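Local coordinates for protein CocE/NonD family hydrolase (Staphylococcus aureus subsp. aureus COL, PDB 3III) that probably hydrolyses ester or amide bonds as a serine hydrolase of the CocE/NonD family, related to X-Pro dipeptidyl-peptidases, though its substrate is not established, at residues A[289-294]-A[325-330]; A[409-414]-A[492-497]; A[423-428]-A[457-462]. All coordinates share one frame; numbering follows the deposited sequence.

In the fold
Contact 1 belongs to the alpha/beta-hydrolase part of the chain; contacts 2 and 3 face each other in the C-terminal beta domain, their centres about 9 Å apart and about 32 and 37 Å from that of contact 1. Partly buried contact 1 joins a sheet strand to a loop through an edge-to-face pair of indoles, one indole N-H to a backbone carbonyl, and a salt bridge at its more exposed margin. Contacts 2 and 3 are buried antiparallel strand pairs of different sheets. V492 and L411 of contact 2 pack on L457, V459 and A427 of contact 3; on the faces turned away from this aliphatic interface, contact 2 carries an amide-carboxylate bond and contact 3 an arginine-aspartate salt bridge.

Contact 1: residues A[289-294]-A[325-330]; sequences EKWLYV and NDWKDT
E289 OE2 takes a salt bridge from K328 NZ at 2.9 Å and a weak bond from Y319 OH. The amine comes to this oxygen on its anti side and somewhat out of the carboxylate plane; K328 bends at chi3 (58°) and crosses E289 obliquely. The ion pair marks the more exposed margin of a contact between strand 290-295 of the alpha/beta-hydrolase sheet and the loop that leads from helix 306-319 to strand 333-338, the next strand of that sheet. Deeper in, W291 NE1 and T330 O are 2.9 Å apart in a hydrogen bond. The carbonyl oxygen lies close to the indole plane at its edge, but the N-H is above the carbonyl plane of T330 and the bond is bent to 138°. T330 CG2 rests against W291 CD1 beside it. Over one face of W291 comes W327, edge first, in a T-shaped stack with the planes at 73°; its NE1 lies 3.4 Å from W291 CZ3 and is offset toward the rim. F315 meets W327 edge-to-face, and H332 stacks on W291. The 3-10 turn itself is fastened by W327 O, which accepts from both T330 N and T330 OG1, and by an Asx turn in which N325 OD1 accepts a hydrogen bond from W327 N. K328 CG, further back along its chain, lies 4.3 Å from W291 CZ2.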
loop_
_atom_site.group_PDB
_atom_site.type_symbol
_atom_site.label_atom_id
_atom_site.label_comp_id
_atom_site.label_asym_id
_atom_site.label_seq_id
_atom_site.Cartn_x
_atom_site.Cartn_y
_atom_site.Cartn_z
ATOM N N GLU A 289 4.546 -20.808 1.347
ATOM C CA GLU A 289 3.963 -20.558 2.659
ATOM C C GLU A 289 3.679 -19.046 2.720
ATOM O O GLU A 289 4.596 -18.263 2.939
ATOM C CB GLU A 289 4.962 -20.970 3.744
ATOM C CG GLU A 289 5.361 -22.459 3.675
ATOM C CD GLU A 289 6.368 -22.894 4.761
ATOM O OE1 GLU A 289 7.606 -22.760 4.595
ATOM O OE2 GLU A 289 5.931 -23.416 5.764
ATOM N N LYS A 290 2.445 -18.652 2.440
ATOM C CA LYS A 290 2.084 -17.248 2.416
ATOM C C LYS A 290 0.676 -17.012 2.956
ATOM O O LYS A 290 -0.215 -17.852 2.780
ATOM C CB LYS A 290 2.266 -16.691 1.020
ATOM C CG LYS A 290 1.455 -17.362 -0.082
ATOM C CD LYS A 290 1.550 -16.530 -1.398
ATOM C CE LYS A 290 0.803 -17.180 -2.524
ATOM N NZ LYS A 290 0.993 -16.456 -3.873
ATOM N N TRP A 291 0.515 -15.872 3.627
ATOM C CA TRP A 291 -0.741 -15.477 4.251
ATOM C C TRP A 291 -1.009 -14.029 3.969
ATOM O O TRP A 291 -0.082 -13.220 3.877
ATOM C CB TRP A 291 -0.653 -15.690 5.777
ATOM C CG TRP A 291 -0.637 -17.151 6.133
ATOM C CD1 TRP A 291 -1.714 -17.932 6.471
ATOM C CD2 TRP A 291 0.502 -18.023 6.151
ATOM N NE1 TRP A 291 -1.312 -19.220 6.672
ATOM C CE2 TRP A 291 0.040 -19.305 6.467
ATOM C CE3 TRP A 291 1.865 -17.844 5.898
ATOM C CZ2 TRP A 291 0.898 -20.411 6.591
ATOM C CZ3 TRP A 291 2.725 -18.974 6.029
ATOM C CH2 TRP A 291 2.228 -20.215 6.355
ATOM N N LEU A 292 -2.278 -13.675 3.934
ATOM C CA LEU A 292 -2.685 -12.305 3.703
ATOM C C LEU A 292 -3.693 -11.881 4.771
ATOM O O LEU A 292 -4.648 -12.628 5.099
ATOM C CB LEU A 292 -3.331 -12.205 2.298
ATOM C CG LEU A 292 -4.038 -10.918 1.906
ATOM C CD1 LEU A 292 -3.016 -9.809 1.828
ATOM C CD2 LEU A 292 -4.810 -11.098 0.525
ATOM N N TYR A 293 -3.505 -10.686 5.307
ATOM C CA TYR A 293 -4.468 -10.103 6.243
ATOM C C TYR A 293 -4.928 -8.761 5.656
ATOM O O TYR A 293 -4.083 -7.920 5.344
ATOM C CB TYR A 293 -3.775 -9.872 7.568
ATOM C CG TYR A 293 -4.563 -9.106 8.598
ATOM C CD1 TYR A 293 -5.663 -9.659 9.194
ATOM C CD2 TYR A 293 -4.207 -7.807 8.940
ATOM C CE1 TYR A 293 -6.434 -8.928 10.106
ATOM C CE2 TYR A 293 -4.927 -7.086 9.879
ATOM C CZ TYR A 293 -6.024 -7.638 10.456
ATOM O OH TYR A 293 -6.756 -6.890 11.325
ATOM N N VAL A 294 -6.237 -8.577 5.503
ATOM C CA VAL A 294 -6.824 -7.342 4.953
ATOM C C VAL A 294 -7.770 -6.694 5.938
ATOM O O VAL A 294 -8.737 -7.307 6.382
ATOM C CB VAL A 294 -7.533 -7.540 3.622
ATOM C CG1 VAL A 294 -7.791 -6.188 2.912
ATOM C CG2 VAL A 294 -6.737 -8.499 2.652
ATOM N N ASN A 325 4.583 -23.983 16.777
ATOM C CA ASN A 325 3.383 -23.391 17.311
ATOM C C ASN A 325 2.288 -23.699 16.281
ATOM O O ASN A 325 2.473 -24.495 15.364
ATOM C CB ASN A 325 3.604 -21.906 17.684
ATOM C CG ASN A 325 3.800 -21.003 16.469
ATOM O OD1 ASN A 325 3.628 -21.437 15.331
ATOM N ND2 ASN A 325 4.212 -19.748 16.715
ATOM N N ASP A 326 1.145 -23.100 16.393
ATOM C CA ASP A 326 0.116 -23.546 15.441
ATOM C C ASP A 326 -0.065 -22.537 14.311
ATOM O O ASP A 326 -1.167 -22.390 13.769
ATOM C CB ASP A 326 -1.150 -23.792 16.223
ATOM C CG ASP A 326 -0.919 -24.784 17.314
ATOM O OD1 ASP A 326 -0.621 -25.962 16.992
ATOM O OD2 ASP A 326 -0.899 -24.397 18.485
ATOM N N TRP A 327 1.026 -21.868 13.937
ATOM C CA TRP A 327 0.894 -20.757 12.934
ATOM C C TRP A 327 0.188 -21.202 11.660
ATOM O O TRP A 327 -0.661 -20.483 11.106
ATOM C CB TRP A 327 2.253 -20.121 12.531
ATOM C CG TRP A 327 2.050 -19.249 11.389
ATOM C CD1 TRP A 327 2.319 -19.543 10.108
ATOM C CD2 TRP A 327 1.403 -17.988 11.391
ATOM N NE1 TRP A 327 1.886 -18.532 9.289
ATOM C CE2 TRP A 327 1.342 -17.549 10.061
ATOM C CE3 TRP A 327 0.917 -17.154 12.396
ATOM C CZ2 TRP A 327 0.780 -16.367 9.705
ATOM C CZ3 TRP A 327 0.350 -15.966 12.039
ATOM C CH2 TRP A 327 0.316 -15.557 10.696
ATOM N N LYS A 328 0.564 -22.374 11.162
ATOM C CA LYS A 328 0.066 -22.820 9.893
ATOM C C LYS A 328 -1.408 -23.215 9.913
ATOM O O LYS A 328 -1.961 -23.518 8.876
ATOM C CB LYS A 328 0.953 -23.972 9.372
ATOM C CG LYS A 328 2.437 -23.466 9.162
ATOM C CD LYS A 328 3.305 -24.350 8.288
ATOM C CE LYS A 328 2.707 -24.534 6.926
ATOM N NZ LYS A 328 3.639 -25.145 5.933
ATOM N N ASP A 329 -2.051 -23.204 11.079
ATOM C CA ASP A 329 -3.512 -23.305 11.128
ATOM C C ASP A 329 -4.197 -22.040 10.567
ATOM O O ASP A 329 -5.390 -22.052 10.293
ATOM C CB ASP A 329 -4.024 -23.457 12.590
ATOM C CG ASP A 329 -3.722 -24.803 13.233
ATOM O OD1 ASP A 329 -3.235 -25.727 12.558
ATOM O OD2 ASP A 329 -4.005 -24.897 14.453
ATOM N N THR A 330 -3.475 -20.934 10.484
ATOM C CA THR A 330 -4.028 -19.682 10.041
ATOM C C THR A 330 -4.570 -19.820 8.621
ATOM O O THR A 330 -3.841 -20.265 7.711
ATOM C CB THR A 330 -2.942 -18.540 10.086
ATOM O OG1 THR A 330 -2.329 -18.491 11.391
ATOM C CG2 THR A 330 -3.533 -17.152 9.732
#

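Contact 2: residues A[409-414]-A[492-497]; sequences MNLKLW and VEIELL
N410 ND2 gives E493 OE1 a nearly straight hydrogen bond of 2.9 Å, with the acceptor in the amide plane but the donor above the carboxylate plane. N410 CG is anti to its backbone N (chi1 -177°). The amide OD1 lies 3.3 Å from E493 CB; it is buried and has no polar partner in the model, whereas ND2 also bonds I471 O. The other carboxylate oxygen, E493 OE2, reaches K412 NZ through one water that accepts from the amine and donates to the acid; K412 NZ has its direct salt bridge with D551. Nearer the backbone, K412 CG and E493 CG touch.

The side chains stand on antiparallel strands 408-417 and 490-503 in the beta-sandwich of the C-terminal domain. L411 and I494 form a hydrogen-bonded pair, I494 N to L411 O being 2.8 Å, and L413 and V492 form another. At selenomethionine M409 and L496 the single N-H...O bond is weak, bent to 133°.

Between N410 and K412, L411 points to the opposite face of the sheet, where its CB meets L496 CD2 at 3.6 Å. L413 CD1 meets I494 CD1 at 3.9 Å, and V492 CG2 touches L413 CB. From the facing sheet, A427 packs on I494, while I429 covers L496.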
loop_
_atom_site.group_PDB
_atom_site.type_symbol
_atom_site.label_atom_id
_atom_site.label_comp_id
_atom_site.label_asym_id
_atom_site.label_seq_id
_atom_site.Cartn_x
_atom_site.Cartn_y
_atom_site.Cartn_z
HETATM N N MSE A 409 -12.976 -4.701 -9.073
HETATM C CA MSE A 409 -14.106 -4.448 -9.972
HETATM C C MSE A 409 -13.560 -3.791 -11.198
HETATM O O MSE A 409 -12.526 -3.108 -11.145
HETATM C CB MSE A 409 -15.119 -3.517 -9.325
HETATM C CG MSE A 409 -15.469 -3.875 -7.888
HETATM SE SE MSE A 409 -17.155 -2.927 -7.342
HETATM C CE MSE A 409 -16.834 -2.910 -5.331
ATOM N N ASN A 410 -14.289 -3.969 -12.287
ATOM C CA ASN A 410 -13.870 -3.540 -13.613
ATOM C C ASN A 410 -15.006 -2.710 -14.166
ATOM O O ASN A 410 -16.150 -3.211 -14.329
ATOM C CB ASN A 410 -13.568 -4.772 -14.519
ATOM C CG ASN A 410 -13.058 -4.375 -15.891
ATOM O OD1 ASN A 410 -12.970 -3.190 -16.214
ATOM N ND2 ASN A 410 -12.684 -5.370 -16.709
ATOM N N LEU A 411 -14.694 -1.460 -14.466
ATOM C CA LEU A 411 -15.671 -0.587 -15.100
ATOM C C LEU A 411 -15.358 -0.429 -16.586
ATOM O O LEU A 411 -14.369 0.227 -16.947
ATOM C CB LEU A 411 -15.705 0.770 -14.389
ATOM C CG LEU A 411 -16.669 1.766 -15.027
ATOM C CD1 LEU A 411 -18.100 1.189 -15.017
ATOM C CD2 LEU A 411 -16.589 3.147 -14.281
ATOM N N LYS A 412 -16.205 -1.046 -17.430
ATOM C CA LYS A 412 -16.065 -0.956 -18.871
ATOM C C LYS A 412 -16.929 0.185 -19.374
ATOM O O LYS A 412 -18.149 0.213 -19.144
ATOM C CB LYS A 412 -16.409 -2.253 -19.597
ATOM C CG LYS A 412 -16.013 -2.116 -21.101
ATOM C CD LYS A 412 -16.536 -3.275 -21.932
ATOM C CE LYS A 412 -16.036 -3.249 -23.328
ATOM N NZ LYS A 412 -16.578 -4.445 -24.035
ATOM N N LEU A 413 -16.297 1.134 -20.048
ATOM C CA LEU A 413 -17.008 2.239 -20.676
ATOM C C LEU A 413 -16.692 2.382 -22.146
ATOM O O LEU A 413 -15.566 2.112 -22.573
ATOM C CB LEU A 413 -16.711 3.581 -19.980
ATOM C CG LEU A 413 -16.891 3.679 -18.468
ATOM C CD1 LEU A 413 -16.208 4.962 -17.932
ATOM C CD2 LEU A 413 -18.390 3.569 -18.048
ATOM N N TRP A 414 -17.674 2.847 -22.909
ATOM C CA TRP A 414 -17.430 3.367 -24.213
ATOM C C TRP A 414 -17.471 4.905 -24.189
ATOM O O TRP A 414 -18.431 5.506 -23.720
ATOM C CB TRP A 414 -18.426 2.793 -25.222
ATOM C CG TRP A 414 -18.309 1.308 -25.394
ATOM C CD1 TRP A 414 -18.806 0.338 -24.570
ATOM C CD2 TRP A 414 -17.718 0.628 -26.499
ATOM N NE1 TRP A 414 -18.529 -0.902 -25.091
ATOM C CE2 TRP A 414 -17.827 -0.756 -26.245
ATOM C CE3 TRP A 414 -17.019 1.053 -27.625
ATOM C CZ2 TRP A 414 -17.350 -1.715 -27.123
ATOM C CZ3 TRP A 414 -16.518 0.098 -28.511
ATOM C CH2 TRP A 414 -16.681 -1.277 -28.244
ATOM N N VAL A 492 -12.961 1.265 -22.999
ATOM C CA VAL A 492 -11.980 1.345 -21.929
ATOM C C VAL A 492 -12.439 0.477 -20.792
ATOM O O VAL A 492 -13.649 0.272 -20.592
ATOM C CB VAL A 492 -11.742 2.778 -21.437
ATOM C CG1 VAL A 492 -11.266 3.699 -22.656
ATOM C CG2 VAL A 492 -12.982 3.316 -20.732
ATOM N N GLU A 493 -11.481 -0.046 -20.069
ATOM C CA GLU A 493 -11.754 -0.796 -18.838
ATOM C C GLU A 493 -10.911 -0.217 -17.747
ATOM O O GLU A 493 -9.675 -0.151 -17.872
ATOM C CB GLU A 493 -11.422 -2.264 -19.019
ATOM C CG GLU A 493 -12.308 -2.880 -20.059
ATOM C CD GLU A 493 -12.036 -4.328 -20.316
ATOM O OE1 GLU A 493 -11.629 -5.063 -19.402
ATOM O OE2 GLU A 493 -12.284 -4.749 -21.468
ATOM N N ILE A 494 -11.598 0.253 -16.712
ATOM C CA ILE A 494 -10.999 0.961 -15.607
ATOM C C ILE A 494 -10.868 0.034 -14.416
ATOM O O ILE A 494 -11.866 -0.593 -13.977
ATOM C CB ILE A 494 -11.810 2.197 -15.230
ATOM C CG1 ILE A 494 -11.926 3.130 -16.443
ATOM C CG2 ILE A 494 -11.149 2.997 -14.098
ATOM C CD1 ILE A 494 -12.762 4.424 -16.149
ATOM N N GLU A 495 -9.635 -0.072 -13.918
ATOM C CA GLU A 495 -9.312 -0.865 -12.679
ATOM C C GLU A 495 -9.807 -0.152 -11.387
ATOM O O GLU A 495 -9.158 0.763 -10.888
ATOM C CB GLU A 495 -7.781 -1.105 -12.611
ATOM C CG GLU A 495 -7.264 -1.943 -11.420
ATOM C CD GLU A 495 -5.740 -2.047 -11.399
ATOM O OE1 GLU A 495 -5.078 -1.272 -12.108
ATOM O OE2 GLU A 495 -5.182 -2.944 -10.707
ATOM N N LEU A 496 -10.946 -0.571 -10.876
ATOM C CA LEU A 496 -11.308 -0.233 -9.483
ATOM C C LEU A 496 -10.436 -1.117 -8.551
ATOM O O LEU A 496 -10.369 -2.313 -8.714
ATOM C CB LEU A 496 -12.812 -0.401 -9.193
ATOM C CG LEU A 496 -13.798 0.563 -9.820
ATOM C CD1 LEU A 496 -13.433 1.996 -9.536
ATOM C CD2 LEU A 496 -13.899 0.282 -11.311
ATOM N N LEU A 497 -9.733 -0.477 -7.624
ATOM C CA LEU A 497 -8.779 -1.149 -6.784
ATOM C C LEU A 497 -9.532 -2.004 -5.781
ATOM O O LEU A 497 -10.731 -1.753 -5.509
ATOM C CB LEU A 497 -7.909 -0.113 -6.105
ATOM C CG LEU A 497 -6.957 0.586 -7.108
ATOM C CD1 LEU A 497 -6.187 1.638 -6.307
ATOM C CD2 LEU A 497 -5.993 -0.377 -7.834
HETATM O O HOH W 1 -14.720 -5.995 -22.642
#

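Contact 3: residues A[423-428]-A[457-462]; sequences MDLFAG and LRVSHR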
loop_
_atom_site.group_PDB
_atom_site.type_symbol
_atom_site.label_atom_id
_atom_site.label_comp_id
_atom_site.label_asym_id
_atom_site.label_seq_id
_atom_site.Cartn_x
_atom_site.Cartn_y
_atom_site.Cartn_z
HETATM N N MSE A 423 -8.443 11.836 -22.724
HETATM C CA MSE A 423 -9.359 11.999 -21.627
HETATM C C MSE A 423 -8.747 11.409 -20.352
HETATM O O MSE A 423 -8.161 10.345 -20.389
HETATM C CB MSE A 423 -10.670 11.256 -21.914
HETATM C CG MSE A 423 -11.305 11.676 -23.202
HETATM SE SE MSE A 423 -12.733 10.404 -23.714
HETATM C CE MSE A 423 -14.157 10.951 -22.380
ATOM N N ASP A 424 -8.889 12.125 -19.253
ATOM C CA ASP A 424 -8.597 11.592 -17.955
ATOM C C ASP A 424 -9.912 11.245 -17.272
ATOM O O ASP A 424 -10.700 12.141 -16.975
ATOM C CB ASP A 424 -7.787 12.607 -17.122
ATOM C CG ASP A 424 -6.323 12.705 -17.589
ATOM O OD1 ASP A 424 -5.824 11.686 -18.095
ATOM O OD2 ASP A 424 -5.661 13.754 -17.385
ATOM N N LEU A 425 -10.100 9.942 -16.975
ATOM C CA LEU A 425 -11.335 9.448 -16.377
ATOM C C LEU A 425 -11.057 9.026 -14.917
ATOM O O LEU A 425 -10.073 8.324 -14.619
ATOM C CB LEU A 425 -11.883 8.261 -17.147
ATOM C CG LEU A 425 -12.221 8.384 -18.647
ATOM C CD1 LEU A 425 -12.599 7.008 -19.270
ATOM C CD2 LEU A 425 -13.339 9.340 -18.819
ATOM N N PHE A 426 -11.927 9.505 -14.044
ATOM C CA PHE A 426 -11.871 9.276 -12.623
ATOM C C PHE A 426 -13.118 8.485 -12.293
ATOM O O PHE A 426 -14.230 8.931 -12.540
ATOM C CB PHE A 426 -11.888 10.608 -11.880
ATOM C CG PHE A 426 -10.623 11.453 -12.080
ATOM C CD1 PHE A 426 -9.705 11.579 -11.085
ATOM C CD2 PHE A 426 -10.381 12.121 -13.278
ATOM C CE1 PHE A 426 -8.506 12.323 -11.242
ATOM C CE2 PHE A 426 -9.209 12.905 -13.439
ATOM C CZ PHE A 426 -8.283 13.031 -12.435
ATOM N N ALA A 427 -12.924 7.271 -11.817
ATOM C CA ALA A 427 -14.027 6.393 -11.418
ATOM C C ALA A 427 -14.075 6.218 -9.935
ATOM O O ALA A 427 -13.043 6.218 -9.222
ATOM C CB ALA A 427 -13.920 5.074 -12.082
ATOM N N GLY A 428 -15.303 6.052 -9.441
ATOM C CA GLY A 428 -15.522 5.720 -8.086
ATOM C C GLY A 428 -16.725 4.846 -7.829
ATOM O O GLY A 428 -17.711 4.871 -8.584
ATOM N N LEU A 457 -8.127 6.270 -15.231
ATOM C CA LEU A 457 -7.484 5.930 -16.486
ATOM C C LEU A 457 -7.343 7.136 -17.428
ATOM O O LEU A 457 -8.282 7.844 -17.646
ATOM C CB LEU A 457 -8.291 4.866 -17.218
ATOM C CG LEU A 457 -7.674 4.342 -18.535
ATOM C CD1 LEU A 457 -6.360 3.548 -18.240
ATOM C CD2 LEU A 457 -8.702 3.502 -19.338
ATOM N N ARG A 458 -6.172 7.286 -18.018
ATOM C CA ARG A 458 -5.959 8.188 -19.142
ATOM C C ARG A 458 -6.229 7.344 -20.394
ATOM O O ARG A 458 -5.643 6.260 -20.625
ATOM C CB ARG A 458 -4.554 8.780 -19.075
ATOM C CG ARG A 458 -4.200 9.715 -20.247
ATOM C CD ARG A 458 -2.969 10.534 -19.930
ATOM N NE ARG A 458 -3.284 11.603 -18.988
ATOM C CZ ARG A 458 -2.423 12.492 -18.532
ATOM N NH1 ARG A 458 -1.157 12.482 -18.905
ATOM N NH2 ARG A 458 -2.835 13.399 -17.672
ATOM N N VAL A 459 -7.208 7.787 -21.167
ATOM C CA VAL A 459 -7.752 6.957 -22.247
ATOM C C VAL A 459 -6.725 6.649 -23.349
ATOM O O VAL A 459 -6.752 5.578 -23.943
ATOM C CB VAL A 459 -9.101 7.575 -22.757
ATOM C CG1 VAL A 459 -9.630 6.889 -24.028
ATOM C CG2 VAL A 459 -10.136 7.517 -21.599
ATOM N N SER A 460 -5.783 7.551 -23.611
ATOM C CA SER A 460 -4.686 7.215 -24.542
ATOM C C SER A 460 -3.830 6.010 -24.042
ATOM O O SER A 460 -3.149 5.361 -24.828
ATOM C CB SER A 460 -3.787 8.414 -24.826
ATOM O OG SER A 460 -3.088 8.775 -23.673
ATOM N N HIS A 461 -3.957 5.674 -22.763
ATOM C CA HIS A 461 -3.269 4.510 -22.175
ATOM C C HIS A 461 -4.134 3.264 -22.037
ATOM O O HIS A 461 -3.780 2.315 -21.307
ATOM C CB HIS A 461 -2.771 4.914 -20.790
ATOM C CG HIS A 461 -1.643 5.894 -20.827
ATOM N ND1 HIS A 461 -0.496 5.757 -20.058
ATOM C CD2 HIS A 461 -1.470 7.012 -21.567
ATOM C CE1 HIS A 461 0.315 6.771 -20.303
ATOM N NE2 HIS A 461 -0.246 7.545 -21.223
ATOM N N ARG A 462 -5.274 3.247 -22.701
ATOM C CA ARG A 462 -6.257 2.156 -22.513
ATOM C C ARG A 462 -5.859 0.744 -22.974
ATOM O O ARG A 462 -6.575 -0.238 -22.691
ATOM C CB ARG A 462 -7.558 2.509 -23.264
ATOM C CG ARG A 462 -7.398 2.540 -24.768
ATOM C CD ARG A 462 -8.663 3.149 -25.443
ATOM N NE ARG A 462 -8.505 3.288 -26.906
ATOM C CZ ARG A 462 -7.837 4.262 -27.525
ATOM N NH1 ARG A 462 -7.240 5.246 -26.859
ATOM N NH2 ARG A 462 -7.770 4.251 -28.830
#
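An antiparallel strand pair in the five-stranded sheet of the C-terminal beta-sandwich ends here, strand 424-432 running beside the last residues of strand 447-458 before the chain turns into a 3-10 segment. L425 and L457 form a hydrogen-bonded pair, with L425 N to L457 O and L457 N to L425 O both at 2.9 Å. Past the last strand residue the pairing is prolonged by V459 N, which bonds the carbonyl O of selenomethionine M423 at 2.8 Å; R458 CA adds a CA-H...O contact to the same oxygen.

D424 and R458, the non-hydrogen-bonded pair, run alongside each other with their ends in the same direction. The guanidinium grips the carboxylate side-on: R458 NE reaches D424 OD1 at 2.7 Å in an almost straight bond, and R458 NH2 reaches D424 OD2 at 2.9 Å. Both oxygens use their syn lone pairs, and the two flat groups are nearly coplanar, 18° apart. The bend of R458 at chi3 (-75°) turns NE back toward the acid. D424 OD2 accepts further bonds from V537 N and T536 OG1, and I208 packs on both side chains.

Across the sheet from this ion pair, V459 CG2 touches both M423 CB (3.8 Å) and L425 CD1 (3.4 Å), the latter a close approach for two methyl groups. V490 of the facing sheet packs on V459 and R462. R462 N and R462 NH1 come to V459 O from its two sides, tying down the turn.

With two bonds from one arginine and two more donors on OD2, the buried carboxylate of D424 is probably held as the anion, and the paired grip fixes the rotation of both flat groups.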